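Local coordinates for LbaCas13a H328A (C2c2) (Lachnospiraceae bacterium NK4A179, PDB 5WLH), which binds a CRISPR guide RNA, here as its precursor, and as a Cas13a enzyme uses it to recognise and cleave RNA, at residues S571-F576 / S625-H630; N647-Y652 / H871-K876; K986-Y991 / G1032-L1037; Y991-S996 / G1006-S1011; V1026-D1031 / S1063-Y1068. All coordinates share one frame; numbering follows the deposited sequence.

Interaction 1: S571-F576 / S625-H630; sequences SLWTDF and SAMFEH
Trp573, Phe576 and His630 form an aromatic cluster where a loop carrying a type I beta turn, Trp573 to Phe576, closes against helix 621-632. The central pair is an offset stack: the imidazole of His630 lies over the six-membered ring of Trp573 with the planes 27° apart. The overlap is displaced toward the rim, and ND1 of His630 comes within 3.4 Å of CZ3 of Trp573. On the opposite face of the indole lies Met627, whose chain bends at its last torsion (chi3 81°), bringing CE over the six-membered ring, 4.2 Å from its centroid, in a CH-pi contact. Trp573 is thus held between a ring and a methyl group, while its NE1 bonds to the carbonyl of Phe567.

Phe576 is turned differently. Its edge is directed at the face of His630 in an offset edge-to-face pair, and its CZ reaches the helix surface, 3.6 Å from CB of Ala626 and 3.8 Å from CG of Met627. Phe578 meets the Phe576 ring edge-to-face as well.

The bond from NE2 to Asp575, which approaches tip to tip, would oppose turning of the imidazole about its CB-CG bond. NE2 of His630 donates to OD1 of Asp575 at 2.9 Å with an N-H...O angle of 157°, and OD1 receives it on its syn lone pair, near the imidazole plane.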
# COMPACT_ATOMS: atom_id res chain seq x y z
N SER A 571 10.97 19.60 32.70
CA SER A 571 10.96 21.01 33.08
C SER A 571 9.63 21.68 32.79
O SER A 571 9.32 22.72 33.38
CB SER A 571 12.09 21.76 32.38
OG SER A 571 11.76 22.04 31.03
N LEU A 572 8.83 21.12 31.88
CA LEU A 572 7.52 21.68 31.58
C LEU A 572 6.44 21.21 32.54
O LEU A 572 5.29 21.65 32.41
CB LEU A 572 7.12 21.33 30.14
CG LEU A 572 8.11 21.70 29.04
CD1 LEU A 572 7.68 21.05 27.75
CD2 LEU A 572 8.18 23.21 28.88
N TRP A 573 6.77 20.34 33.49
CA TRP A 573 5.78 19.70 34.35
C TRP A 573 6.03 19.98 35.83
O TRP A 573 5.47 19.30 36.68
CB TRP A 573 5.75 18.19 34.09
CG TRP A 573 5.32 17.86 32.70
CD1 TRP A 573 6.10 17.84 31.58
CD2 TRP A 573 3.99 17.52 32.28
NE1 TRP A 573 5.34 17.51 30.48
CE2 TRP A 573 4.05 17.30 30.88
CE3 TRP A 573 2.77 17.37 32.94
CZ2 TRP A 573 2.93 16.94 30.14
CZ3 TRP A 573 1.65 17.02 32.20
CH2 TRP A 573 1.74 16.80 30.81
N THR A 574 6.87 20.98 36.14
CA THR A 574 7.18 21.27 37.53
C THR A 574 5.95 21.70 38.32
O THR A 574 5.90 21.52 39.54
CB THR A 574 8.25 22.37 37.61
OG1 THR A 574 7.71 23.58 37.07
CG2 THR A 574 9.48 21.97 36.80
N ASP A 575 4.94 22.25 37.65
CA ASP A 575 3.72 22.73 38.28
C ASP A 575 2.59 21.70 38.26
O ASP A 575 1.47 22.02 38.66
CB ASP A 575 3.23 24.01 37.59
CG ASP A 575 2.55 23.72 36.26
OD1 ASP A 575 3.05 22.85 35.51
OD2 ASP A 575 1.52 24.37 35.96
N PHE A 576 2.86 20.47 37.81
CA PHE A 576 1.80 19.48 37.64
C PHE A 576 1.69 18.62 38.90
O PHE A 576 2.69 18.04 39.33
CB PHE A 576 2.07 18.58 36.43
CG PHE A 576 0.91 17.69 36.06
CD1 PHE A 576 -0.18 18.21 35.38
CD2 PHE A 576 0.92 16.35 36.38
CE1 PHE A 576 -1.25 17.40 35.03
CE2 PHE A 576 -0.15 15.53 36.04
CZ PHE A 576 -1.23 16.07 35.36
N SER A 625 -6.12 12.55 31.37
CA SER A 625 -6.90 13.71 30.98
C SER A 625 -6.27 15.01 31.47
O SER A 625 -6.26 16.01 30.76
CB SER A 625 -8.33 13.58 31.53
OG SER A 625 -8.99 14.83 31.46
N ALA A 626 -5.74 15.01 32.70
CA ALA A 626 -5.09 16.20 33.21
C ALA A 626 -3.79 16.48 32.47
O ALA A 626 -3.42 17.65 32.28
CB ALA A 626 -4.82 16.06 34.72
N MET A 627 -3.09 15.43 32.05
CA MET A 627 -1.89 15.64 31.25
C MET A 627 -2.24 16.22 29.89
O MET A 627 -1.54 17.11 29.39
CB MET A 627 -1.12 14.34 31.09
CG MET A 627 -0.35 13.94 32.33
SD MET A 627 0.58 12.42 32.10
CE MET A 627 2.06 13.00 31.25
N PHE A 628 -3.33 15.75 29.28
CA PHE A 628 -3.77 16.34 28.03
C PHE A 628 -4.09 17.81 28.20
O PHE A 628 -3.66 18.66 27.41
CB PHE A 628 -4.98 15.61 27.46
CG PHE A 628 -5.47 16.20 26.17
CD1 PHE A 628 -4.78 15.96 24.99
CD2 PHE A 628 -6.58 17.03 26.14
CE1 PHE A 628 -5.22 16.52 23.80
CE2 PHE A 628 -7.02 17.58 24.96
CZ PHE A 628 -6.33 17.33 23.78
N GLU A 629 -4.89 18.15 29.23
CA GLU A 629 -5.21 19.56 29.43
C GLU A 629 -3.94 20.37 29.65
O GLU A 629 -3.81 21.48 29.13
CB GLU A 629 -6.18 19.74 30.60
CG GLU A 629 -6.48 21.21 30.88
CD GLU A 629 -7.61 21.39 31.85
OE1 GLU A 629 -7.75 20.53 32.75
OE2 GLU A 629 -8.35 22.40 31.73
N HIS A 630 -3.00 19.83 30.41
CA HIS A 630 -1.74 20.53 30.65
C HIS A 630 -1.03 20.80 29.33
O HIS A 630 -0.48 21.89 29.13
CB HIS A 630 -0.86 19.71 31.59
CG HIS A 630 0.36 20.44 32.07
ND1 HIS A 630 1.58 20.33 31.45
CD2 HIS A 630 0.54 21.27 33.13
CE1 HIS A 630 2.47 21.07 32.10
NE2 HIS A 630 1.86 21.65 33.12

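Interaction 2: N647-Y652 / H871-K876; sequences NLPMFY and HDLCDK
The imidazole of His871 has the carbonyl oxygen of Tyr652 and a water (water 2) at its edge, while Tyr869 stacks against the ring. It packs against the loop after helix 635-645, which ends in a Schellman motif at Asn647; that asparagine also packs on a uracil base of the bound RNA. NE2 of His871 is 2.7 Å from water 2, which in turn lies 2.8 Å from Tyr652 O, and ND1 bonds to the carbonyl of Tyr869. An alanine in place of His871 would probably leave water 2 and Tyr869 O without these ring-nitrogen partners, and the Tyr869 ring without its stack. The backbones join directly where His871 N donates to Met650 O at 2.9 Å, with an N-H...O angle of 155°. Water 1 accepts from Cys874 N and lies within bonding distance of the carbonyls of Pro649 and Asp872. Next to these polar contacts, Leu873 crosses Pro649 obliquely, CD2 being 3.6 Å from CG of Pro649. Met650, bent at chi3 (-56°), sets its CE 3.8 Å from CG of Leu873.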
# COMPACT_ATOMS: atom_id res chain seq x y z
N ASN A 647 12.20 33.11 12.84
CA ASN A 647 12.74 34.44 12.61
C ASN A 647 11.75 35.41 11.98
O ASN A 647 12.15 36.42 11.40
CB ASN A 647 14.02 34.38 11.75
CG ASN A 647 15.10 33.60 12.43
OD1 ASN A 647 15.45 33.88 13.57
ND2 ASN A 647 15.63 32.59 11.74
N LEU A 648 10.45 35.14 12.08
CA LEU A 648 9.48 36.07 11.53
C LEU A 648 9.54 37.44 12.19
O LEU A 648 9.38 38.45 11.48
CB LEU A 648 8.06 35.49 11.63
CG LEU A 648 7.60 34.59 10.48
CD1 LEU A 648 7.75 35.29 9.14
CD2 LEU A 648 8.33 33.25 10.49
N PRO A 649 9.75 37.57 13.51
CA PRO A 649 9.88 38.92 14.08
C PRO A 649 11.19 39.61 13.75
O PRO A 649 11.40 40.75 14.18
CB PRO A 649 9.75 38.68 15.59
CG PRO A 649 10.02 37.26 15.80
CD PRO A 649 9.62 36.55 14.56
N MET A 650 12.07 38.95 13.00
CA MET A 650 13.25 39.62 12.46
C MET A 650 12.90 40.46 11.24
O MET A 650 13.68 41.35 10.87
CB MET A 650 14.31 38.58 12.09
CG MET A 650 15.63 39.13 11.59
SD MET A 650 16.85 37.81 11.41
CE MET A 650 16.84 37.14 13.07
N PHE A 651 11.74 40.22 10.62
CA PHE A 651 11.40 40.87 9.37
C PHE A 651 10.03 41.54 9.36
O PHE A 651 9.75 42.30 8.43
CB PHE A 651 11.48 39.86 8.21
CG PHE A 651 12.84 39.21 8.09
CD1 PHE A 651 13.87 39.86 7.43
CD2 PHE A 651 13.10 37.99 8.69
CE1 PHE A 651 15.13 39.28 7.33
CE2 PHE A 651 14.36 37.41 8.60
CZ PHE A 651 15.37 38.06 7.92
N TYR A 652 9.20 41.31 10.37
CA TYR A 652 7.87 41.91 10.41
C TYR A 652 7.58 42.40 11.82
O TYR A 652 8.20 41.97 12.80
CB TYR A 652 6.80 40.92 9.93
CG TYR A 652 7.02 40.48 8.50
CD1 TYR A 652 6.64 41.29 7.44
CD2 TYR A 652 7.62 39.26 8.21
CE1 TYR A 652 6.85 40.89 6.12
CE2 TYR A 652 7.84 38.86 6.90
CZ TYR A 652 7.45 39.68 5.86
OH TYR A 652 7.66 39.27 4.57
N HIS A 871 15.21 43.73 11.31
CA HIS A 871 15.53 44.42 12.55
C HIS A 871 15.91 43.39 13.59
O HIS A 871 15.96 42.18 13.31
CB HIS A 871 14.37 45.32 13.02
CG HIS A 871 13.08 44.59 13.26
ND1 HIS A 871 12.36 43.99 12.24
CD2 HIS A 871 12.36 44.40 14.39
CE1 HIS A 871 11.26 43.45 12.75
NE2 HIS A 871 11.24 43.69 14.05
N ASP A 872 16.21 43.86 14.80
CA ASP A 872 16.72 42.98 15.83
C ASP A 872 15.61 42.11 16.40
O ASP A 872 14.47 42.57 16.56
CB ASP A 872 17.37 43.79 16.95
CG ASP A 872 18.63 44.52 16.50
OD1 ASP A 872 19.50 43.88 15.87
OD2 ASP A 872 18.74 45.73 16.78
N LEU A 873 15.94 40.86 16.70
CA LEU A 873 15.01 39.99 17.39
C LEU A 873 14.78 40.49 18.81
O LEU A 873 15.73 40.80 19.53
CB LEU A 873 15.55 38.56 17.43
CG LEU A 873 15.06 37.59 16.36
CD1 LEU A 873 15.59 36.19 16.65
CD2 LEU A 873 13.55 37.60 16.28
N CYS A 874 13.51 40.58 19.21
CA CYS A 874 13.17 40.79 20.60
C CYS A 874 13.59 39.57 21.42
O CYS A 874 13.97 38.52 20.89
CB CYS A 874 11.67 41.05 20.75
SG CYS A 874 10.57 40.02 19.69
N ASP A 875 13.53 39.70 22.74
CA ASP A 875 13.64 38.52 23.59
C ASP A 875 12.45 37.61 23.32
O ASP A 875 11.34 38.09 23.06
CB ASP A 875 13.71 38.91 25.06
CG ASP A 875 15.10 39.35 25.50
OD1 ASP A 875 16.07 38.64 25.17
OD2 ASP A 875 15.21 40.40 26.16
N LYS A 876 12.68 36.29 23.37
CA LYS A 876 11.62 35.35 23.03
C LYS A 876 10.39 35.55 23.91
O LYS A 876 9.26 35.50 23.43
CB LYS A 876 12.13 33.91 23.14
CG LYS A 876 11.07 32.86 22.80
CD LYS A 876 11.70 31.62 22.19
CE LYS A 876 11.38 30.38 23.00
NZ LYS A 876 12.06 29.17 22.45
O HOH W 1 11.62 41.83 16.97
O HOH W 2 9.06 42.72 15.41

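Interaction 3: K986-Y991 / G1032-L1037; sequences KDDEVY and GEHPKL
The first turn of helix 988-995 meets the second strand of a beta hairpin, with Asp988 opposite His1034 and Tyr991 reaching Pro1035 and Lys1036. OD2 of Asp988 and ND1 of His1034 form a His-carboxylate hydrogen bond, modelled so short that its exact length is doubtful; the carboxylate and imidazole planes are 73° apart. Beside it, CG of Asp988 lies 3.7 Å from CD of Pro1035. The same carboxylate also has a long, weak ion pair with Lys1009.

The helix start is fixed by its N-cap, Asp987, whose OD1 accepts from Val990 N at 3.1 Å, and the hairpin consists of strands 1030-1031 and 1034-1035. One turn on from the cap, Tyr991 has CG anti to its backbone N (chi1 179°), and its ring runs past Pro1035 in the opposite direction, CE2 lying 3.8 Å from CB of Pro1035. Its hydroxyl donates to Lys1036 O at 2.6 Å, that oxygen lying in the plane of the phenol ring. The same OH accepts from Asn1038 N. A phenylalanine at Tyr991 would probably leave Lys1036 O and Asn1038 N without the hydroxyl they share. OH also approaches CA of Leu1037, at 3.4 Å.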
# COMPACT_ATOMS: atom_id res chain seq x y z
N LYS A 986 21.55 13.87 32.17
CA LYS A 986 21.85 14.27 33.55
C LYS A 986 22.66 15.57 33.58
O LYS A 986 22.36 16.47 34.36
CB LYS A 986 22.59 13.15 34.28
CG LYS A 986 23.00 13.47 35.71
CD LYS A 986 21.87 14.15 36.50
CE LYS A 986 22.35 14.49 37.92
NZ LYS A 986 21.27 14.66 38.93
N ASP A 987 23.67 15.69 32.72
CA ASP A 987 24.51 16.88 32.70
C ASP A 987 25.14 17.01 31.32
O ASP A 987 24.98 16.14 30.46
CB ASP A 987 25.56 16.84 33.81
CG ASP A 987 26.28 15.50 33.89
OD1 ASP A 987 26.67 14.97 32.84
OD2 ASP A 987 26.45 14.99 35.02
N ASP A 988 25.89 18.10 31.13
CA ASP A 988 26.57 18.33 29.86
C ASP A 988 27.55 17.22 29.52
O ASP A 988 27.86 17.03 28.34
CB ASP A 988 27.31 19.67 29.89
CG ASP A 988 26.37 20.85 30.01
OD1 ASP A 988 25.15 20.66 29.86
OD2 ASP A 988 26.87 21.96 30.27
N GLU A 989 28.02 16.46 30.52
CA GLU A 989 29.01 15.43 30.25
C GLU A 989 28.39 14.20 29.58
O GLU A 989 28.93 13.69 28.60
CB GLU A 989 29.73 15.03 31.54
CG GLU A 989 30.59 13.78 31.40
CD GLU A 989 31.81 13.99 30.52
OE1 GLU A 989 32.47 12.99 30.16
OE2 GLU A 989 32.12 15.15 30.18
N VAL A 990 27.27 13.71 30.11
CA VAL A 990 26.61 12.57 29.47
C VAL A 990 26.06 12.99 28.11
O VAL A 990 26.06 12.20 27.16
CB VAL A 990 25.51 11.98 30.36
CG1 VAL A 990 26.11 11.05 31.40
CG2 VAL A 990 24.70 13.08 31.03
N TYR A 991 25.58 14.23 27.99
CA TYR A 991 25.13 14.73 26.70
C TYR A 991 26.27 14.72 25.69
O TYR A 991 26.13 14.21 24.57
CB TYR A 991 24.55 16.13 26.84
CG TYR A 991 24.08 16.74 25.53
CD1 TYR A 991 23.47 15.96 24.56
CD2 TYR A 991 24.25 18.09 25.27
CE1 TYR A 991 23.04 16.51 23.37
CE2 TYR A 991 23.83 18.64 24.08
CZ TYR A 991 23.22 17.85 23.13
OH TYR A 991 22.81 18.40 21.94
N GLY A 1032 27.88 28.54 23.83
CA GLY A 1032 28.44 29.24 24.96
C GLY A 1032 29.04 28.35 26.03
O GLY A 1032 30.13 27.78 25.84
N GLU A 1033 28.35 28.21 27.15
CA GLU A 1033 28.88 27.47 28.29
C GLU A 1033 28.70 25.96 28.14
O GLU A 1033 29.54 25.19 28.63
CB GLU A 1033 28.21 27.94 29.58
CG GLU A 1033 29.06 27.75 30.83
CD GLU A 1033 30.19 28.76 30.93
OE1 GLU A 1033 30.25 29.68 30.09
OE2 GLU A 1033 31.01 28.63 31.85
N HIS A 1034 27.64 25.54 27.49
CA HIS A 1034 27.24 24.14 27.40
C HIS A 1034 27.20 23.70 25.94
O HIS A 1034 27.05 24.54 25.04
CB HIS A 1034 25.86 23.94 28.04
CG HIS A 1034 25.70 24.67 29.34
ND1 HIS A 1034 26.13 24.15 30.54
CD2 HIS A 1034 25.17 25.88 29.62
CE1 HIS A 1034 25.86 25.01 31.51
NE2 HIS A 1034 25.28 26.06 30.98
N PRO A 1035 27.33 22.40 25.67
CA PRO A 1035 27.13 21.92 24.30
C PRO A 1035 25.78 22.38 23.78
O PRO A 1035 24.82 22.57 24.54
CB PRO A 1035 27.21 20.40 24.44
CG PRO A 1035 28.00 20.18 25.70
CD PRO A 1035 27.64 21.31 26.61
N LYS A 1036 25.71 22.59 22.47
CA LYS A 1036 24.47 23.07 21.87
C LYS A 1036 23.43 21.96 21.88
O LYS A 1036 23.71 20.83 21.49
CB LYS A 1036 24.72 23.56 20.45
CG LYS A 1036 23.57 24.37 19.87
CD LYS A 1036 23.74 24.57 18.38
CE LYS A 1036 22.43 24.96 17.72
NZ LYS A 1036 22.52 24.87 16.24
N LEU A 1037 22.22 22.29 22.34
CA LEU A 1037 21.12 21.34 22.25
C LEU A 1037 20.80 21.12 20.78
O LEU A 1037 20.36 22.05 20.09
CB LEU A 1037 19.91 21.87 23.02
CG LEU A 1037 18.84 20.87 23.49
CD1 LEU A 1037 18.04 20.30 22.32
CD2 LEU A 1037 19.46 19.75 24.30

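Interaction 4: Y991-S996 / G1006-S1011; sequences YAEYIS and GNYKDS
Tyr1008, Glu993 and Ala992 carry most of this contact, in which two consecutive helices, 988-995 and 1008-1017, meet across the loop that joins them. Tyr1008 has the largest buried area: its ring crosses the chain of Glu993 at a slant, one face against the aliphatic part. CB of Glu993 stands 3.7 Å from the Tyr1008 ring centroid, only 16° off the ring normal, which makes it a CH-pi contact.

Glu993 then runs on extended, with CG anti to the backbone N (chi1 -180°), so that CG follows the ring toward the hydroxyl end, 3.6 Å from CE2 of Tyr1008. The carboxylate, its plane 19° from that of the ring, lies past the rim near CE2, with CD 3.4 Å from CE2 of Tyr1008. No hydrogen bond crosses between the segments, so this is a contact of van der Waals and CH-pi character. Tyr1003 also stacks on Tyr1008.

At the start of the second helix, Asn1007 makes no side-chain capping bond; instead Glu989 of the first helix accepts from Tyr1008 N and Lys1009 N, a charge likely to suit that helix end. Ala992 is the close point of the backbones, its CB 3.6 Å from CB of Tyr1008 and 3.7 Å from Lys1009 N.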
# COMPACT_ATOMS: atom_id res chain seq x y z
N TYR A 991 25.58 14.23 27.99
CA TYR A 991 25.13 14.73 26.70
C TYR A 991 26.27 14.72 25.69
O TYR A 991 26.13 14.21 24.57
CB TYR A 991 24.55 16.13 26.84
CG TYR A 991 24.08 16.74 25.53
CD1 TYR A 991 23.47 15.96 24.56
CD2 TYR A 991 24.25 18.09 25.27
CE1 TYR A 991 23.04 16.51 23.37
CE2 TYR A 991 23.83 18.64 24.08
CZ TYR A 991 23.22 17.85 23.13
OH TYR A 991 22.81 18.40 21.94
N ALA A 992 27.42 15.28 26.07
CA ALA A 992 28.57 15.31 25.17
C ALA A 992 29.01 13.90 24.78
O ALA A 992 29.40 13.65 23.64
CB ALA A 992 29.72 16.07 25.81
N GLU A 993 28.94 12.96 25.73
CA GLU A 993 29.28 11.58 25.41
C GLU A 993 28.27 10.97 24.45
O GLU A 993 28.63 10.15 23.60
CB GLU A 993 29.35 10.75 26.69
CG GLU A 993 29.70 9.29 26.47
CD GLU A 993 30.03 8.56 27.75
OE1 GLU A 993 30.63 7.46 27.68
OE2 GLU A 993 29.68 9.08 28.84
N TYR A 994 27.00 11.35 24.57
CA TYR A 994 26.00 10.88 23.62
C TYR A 994 26.26 11.42 22.22
O TYR A 994 26.17 10.69 21.23
CB TYR A 994 24.60 11.25 24.10
CG TYR A 994 23.51 10.52 23.38
CD1 TYR A 994 23.15 9.23 23.74
CD2 TYR A 994 22.85 11.11 22.31
CE1 TYR A 994 22.16 8.55 23.07
CE2 TYR A 994 21.86 10.44 21.63
CZ TYR A 994 21.52 9.16 22.01
OH TYR A 994 20.53 8.49 21.33
N ILE A 995 26.59 12.71 22.12
CA ILE A 995 26.91 13.32 20.83
C ILE A 995 28.06 12.59 20.15
O ILE A 995 28.09 12.47 18.91
CB ILE A 995 27.24 14.82 21.03
CG1 ILE A 995 26.05 15.55 21.63
CG2 ILE A 995 27.69 15.45 19.72
CD1 ILE A 995 26.41 16.84 22.33
N SER A 996 29.00 12.06 20.93
CA SER A 996 30.15 11.35 20.39
C SER A 996 29.77 10.07 19.66
O SER A 996 30.61 9.51 18.94
CB SER A 996 31.15 11.03 21.51
OG SER A 996 30.64 10.06 22.42
N GLY A 1006 39.58 12.08 28.08
CA GLY A 1006 39.24 12.77 29.32
C GLY A 1006 37.75 13.04 29.44
O GLY A 1006 36.94 12.15 29.24
N ASN A 1007 37.39 14.27 29.79
CA ASN A 1007 36.00 14.67 29.88
C ASN A 1007 35.46 14.95 28.48
O ASN A 1007 36.14 15.57 27.66
CB ASN A 1007 35.84 15.88 30.77
CG ASN A 1007 35.75 15.50 32.24
OD1 ASN A 1007 35.32 16.31 33.07
ND2 ASN A 1007 36.13 14.27 32.56
N TYR A 1008 34.24 14.47 28.20
CA TYR A 1008 33.65 14.70 26.89
C TYR A 1008 33.28 16.16 26.69
O TYR A 1008 33.46 16.71 25.59
CB TYR A 1008 32.43 13.81 26.72
CG TYR A 1008 32.75 12.35 26.51
CD1 TYR A 1008 33.02 11.87 25.23
CD2 TYR A 1008 32.76 11.44 27.57
CE1 TYR A 1008 33.31 10.54 25.02
CE2 TYR A 1008 33.05 10.10 27.36
CZ TYR A 1008 33.32 9.66 26.08
OH TYR A 1008 33.59 8.32 25.89
N LYS A 1009 32.75 16.81 27.73
CA LYS A 1009 32.31 18.20 27.60
C LYS A 1009 33.45 19.11 27.15
O LYS A 1009 33.25 20.01 26.32
CB LYS A 1009 31.73 18.69 28.93
CG LYS A 1009 31.32 20.15 28.95
CD LYS A 1009 30.96 20.60 30.36
CE LYS A 1009 30.58 22.07 30.41
NZ LYS A 1009 30.30 22.52 31.79
N ASP A 1010 34.66 18.87 27.67
CA ASP A 1010 35.80 19.70 27.29
C ASP A 1010 36.34 19.30 25.92
O ASP A 1010 36.71 20.17 25.12
CB ASP A 1010 36.90 19.59 28.34
CG ASP A 1010 36.53 20.26 29.64
OD1 ASP A 1010 35.86 21.32 29.58
OD2 ASP A 1010 36.89 19.72 30.71
N SER A 1011 36.39 18.00 25.63
CA SER A 1011 36.84 17.55 24.33
C SER A 1011 35.96 18.09 23.21
O SER A 1011 36.46 18.40 22.12
CB SER A 1011 36.87 16.02 24.30
OG SER A 1011 37.86 15.55 23.40

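Interaction 5: V1026-D1031 / S1063-Y1068; sequences VALYYD and SDIVEY
Ile1065 projects from helix 1062-1075 into the loop that leads to strand 1030-1031, and it meets Val1026, Leu1028 and Tyr1029 there. Its side chain leaves the helix toward the loop, and at CB it divides into two branches. The shorter, CG2, anti to the backbone N, touches CD1 of Leu1028 at 3.8 Å. The longer begins with CG1, anti to the carbonyl carbon (chi1 -62°), which lies 4.1 Å from CD1 of Leu1028 and just as far from OH of Tyr1029. The Leu1028 and Ile1065 chains run antiparallel past one another. At the tip, CD1 of Ile1065 lies in the plane of the Tyr1029 ring, at its edge, 3.8 Å from CE2 of Tyr1029. The same methyl is 4.1 Å from CG1 of Val1026, and the two side chains cross at about a right angle.

The loop's shape presents these groups: Leu1028 is the central residue of a classic gamma turn (phi 68°, psi -61°), closed by the bond from Tyr1029 N to Ala1027 O. Its CB covers the centre of one face of the Tyr1029 ring, and its CD2 reaches CE2 of Tyr1068 at 4.3 Å.

Around the contact, Phe1015 of helix 1008-1017 touches both Val1026 and Ile1065. Helix 1087-1103 packs on Tyr1068 and takes the Tyr1029 hydroxyl at Val1103 O, while the backbone of Tyr1029 pairs with Lys1036 beside the hairpin of strands 1030-1031 and 1034-1035.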
# COMPACT_ATOMS: atom_id res chain seq x y z
N VAL A 1026 35.34 25.47 13.90
CA VAL A 1026 34.32 24.43 13.78
C VAL A 1026 32.95 24.96 14.21
O VAL A 1026 31.99 24.94 13.44
CB VAL A 1026 34.73 23.19 14.59
CG1 VAL A 1026 33.54 22.24 14.76
CG2 VAL A 1026 35.90 22.48 13.91
N ALA A 1027 32.87 25.45 15.45
CA ALA A 1027 31.63 26.00 16.02
C ALA A 1027 30.57 24.90 15.96
O ALA A 1027 30.84 23.79 16.44
CB ALA A 1027 31.27 27.30 15.30
N LEU A 1028 29.38 25.17 15.41
CA LEU A 1028 28.34 24.18 15.15
C LEU A 1028 27.73 23.59 16.42
O LEU A 1028 26.52 23.72 16.65
CB LEU A 1028 28.89 23.06 14.26
CG LEU A 1028 29.15 23.46 12.81
CD1 LEU A 1028 29.75 22.32 12.02
CD2 LEU A 1028 27.86 23.95 12.17
N TYR A 1029 28.53 22.93 17.25
CA TYR A 1029 28.01 22.01 18.26
C TYR A 1029 28.05 22.56 19.68
O TYR A 1029 27.73 21.82 20.62
CB TYR A 1029 28.78 20.69 18.18
CG TYR A 1029 28.79 20.12 16.77
CD1 TYR A 1029 27.63 19.63 16.19
CD2 TYR A 1029 29.96 20.12 16.02
CE1 TYR A 1029 27.63 19.12 14.90
CE2 TYR A 1029 29.97 19.61 14.73
CZ TYR A 1029 28.80 19.12 14.17
OH TYR A 1029 28.81 18.61 12.89
N TYR A 1030 28.42 23.82 19.87
CA TYR A 1030 28.52 24.40 21.20
C TYR A 1030 27.75 25.71 21.26
O TYR A 1030 27.74 26.48 20.30
CB TYR A 1030 29.98 24.62 21.61
CG TYR A 1030 30.28 24.16 23.01
CD1 TYR A 1030 30.59 22.84 23.28
CD2 TYR A 1030 30.22 25.05 24.08
CE1 TYR A 1030 30.85 22.41 24.56
CE2 TYR A 1030 30.48 24.63 25.37
CZ TYR A 1030 30.79 23.31 25.61
OH TYR A 1030 31.05 22.89 26.89
N ASP A 1031 27.11 25.95 22.41
CA ASP A 1031 26.28 27.14 22.65
C ASP A 1031 26.79 27.79 23.94
O ASP A 1031 26.21 27.60 25.02
CB ASP A 1031 24.79 26.76 22.73
CG ASP A 1031 23.88 27.97 22.86
OD1 ASP A 1031 24.38 29.12 22.93
OD2 ASP A 1031 22.64 27.78 22.89
N SER A 1063 36.91 16.53 8.54
CA SER A 1063 36.97 16.79 7.11
C SER A 1063 35.59 17.05 6.53
O SER A 1063 35.46 17.80 5.55
CB SER A 1063 37.65 15.63 6.38
OG SER A 1063 36.90 14.44 6.47
N ASP A 1064 34.55 16.45 7.11
CA ASP A 1064 33.18 16.82 6.75
C ASP A 1064 32.92 18.29 7.04
O ASP A 1064 32.36 19.01 6.21
CB ASP A 1064 32.18 15.95 7.51
CG ASP A 1064 32.16 14.51 7.05
OD1 ASP A 1064 32.45 14.26 5.86
OD2 ASP A 1064 31.84 13.63 7.88
N ILE A 1065 33.28 18.73 8.25
CA ILE A 1065 33.04 20.11 8.65
C ILE A 1065 33.89 21.05 7.81
O ILE A 1065 33.45 22.14 7.44
CB ILE A 1065 33.32 20.26 10.16
CG1 ILE A 1065 32.36 19.37 10.96
CG2 ILE A 1065 33.19 21.70 10.58
CD1 ILE A 1065 32.87 19.03 12.33
N VAL A 1066 35.11 20.62 7.48
CA VAL A 1066 35.95 21.39 6.57
C VAL A 1066 35.26 21.54 5.22
O VAL A 1066 35.14 22.66 4.69
CB VAL A 1066 37.32 20.70 6.43
CG1 VAL A 1066 38.10 21.26 5.25
CG2 VAL A 1066 38.10 20.81 7.74
N GLU A 1067 34.79 20.43 4.65
CA GLU A 1067 34.12 20.49 3.35
C GLU A 1067 32.84 21.31 3.42
O GLU A 1067 32.52 22.05 2.48
CB GLU A 1067 33.84 19.06 2.86
CG GLU A 1067 33.19 18.96 1.48
CD GLU A 1067 34.14 19.31 0.34
OE1 GLU A 1067 35.31 19.64 0.60
OE2 GLU A 1067 33.69 19.24 -0.83
N TYR A 1068 32.10 21.21 4.53
CA TYR A 1068 30.91 22.03 4.72
C TYR A 1068 31.25 23.52 4.62
O TYR A 1068 30.59 24.28 3.91
CB TYR A 1068 30.29 21.71 6.08
CG TYR A 1068 29.25 22.70 6.56
CD1 TYR A 1068 27.96 22.68 6.05
CD2 TYR A 1068 29.56 23.65 7.52
CE1 TYR A 1068 27.01 23.59 6.48
CE2 TYR A 1068 28.62 24.56 7.96
CZ TYR A 1068 27.34 24.53 7.43
OH TYR A 1068 26.40 25.43 7.86

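In the fold
Along the chain from the N terminus, interaction 1 comes first and closes a loop of 48 residues on helix 621-632. Interaction 2 follows in series and spans 218 residues, bringing the loop before helix 654-665 to the one before helix 891-898. The other three lie close together. Interaction 3 closes a 40-residue span that contains interaction 4, and both use helix 988-995 and share Tyr991; Glu989 of that helix links the two. Interaction 5 starts inside interaction 3 and ends beyond it, so the two cross; Lys1036 N to Tyr1029 O links them at the hairpin. Together they join helices 988-995, 1008-1017 and 1062-1075 to that hairpin.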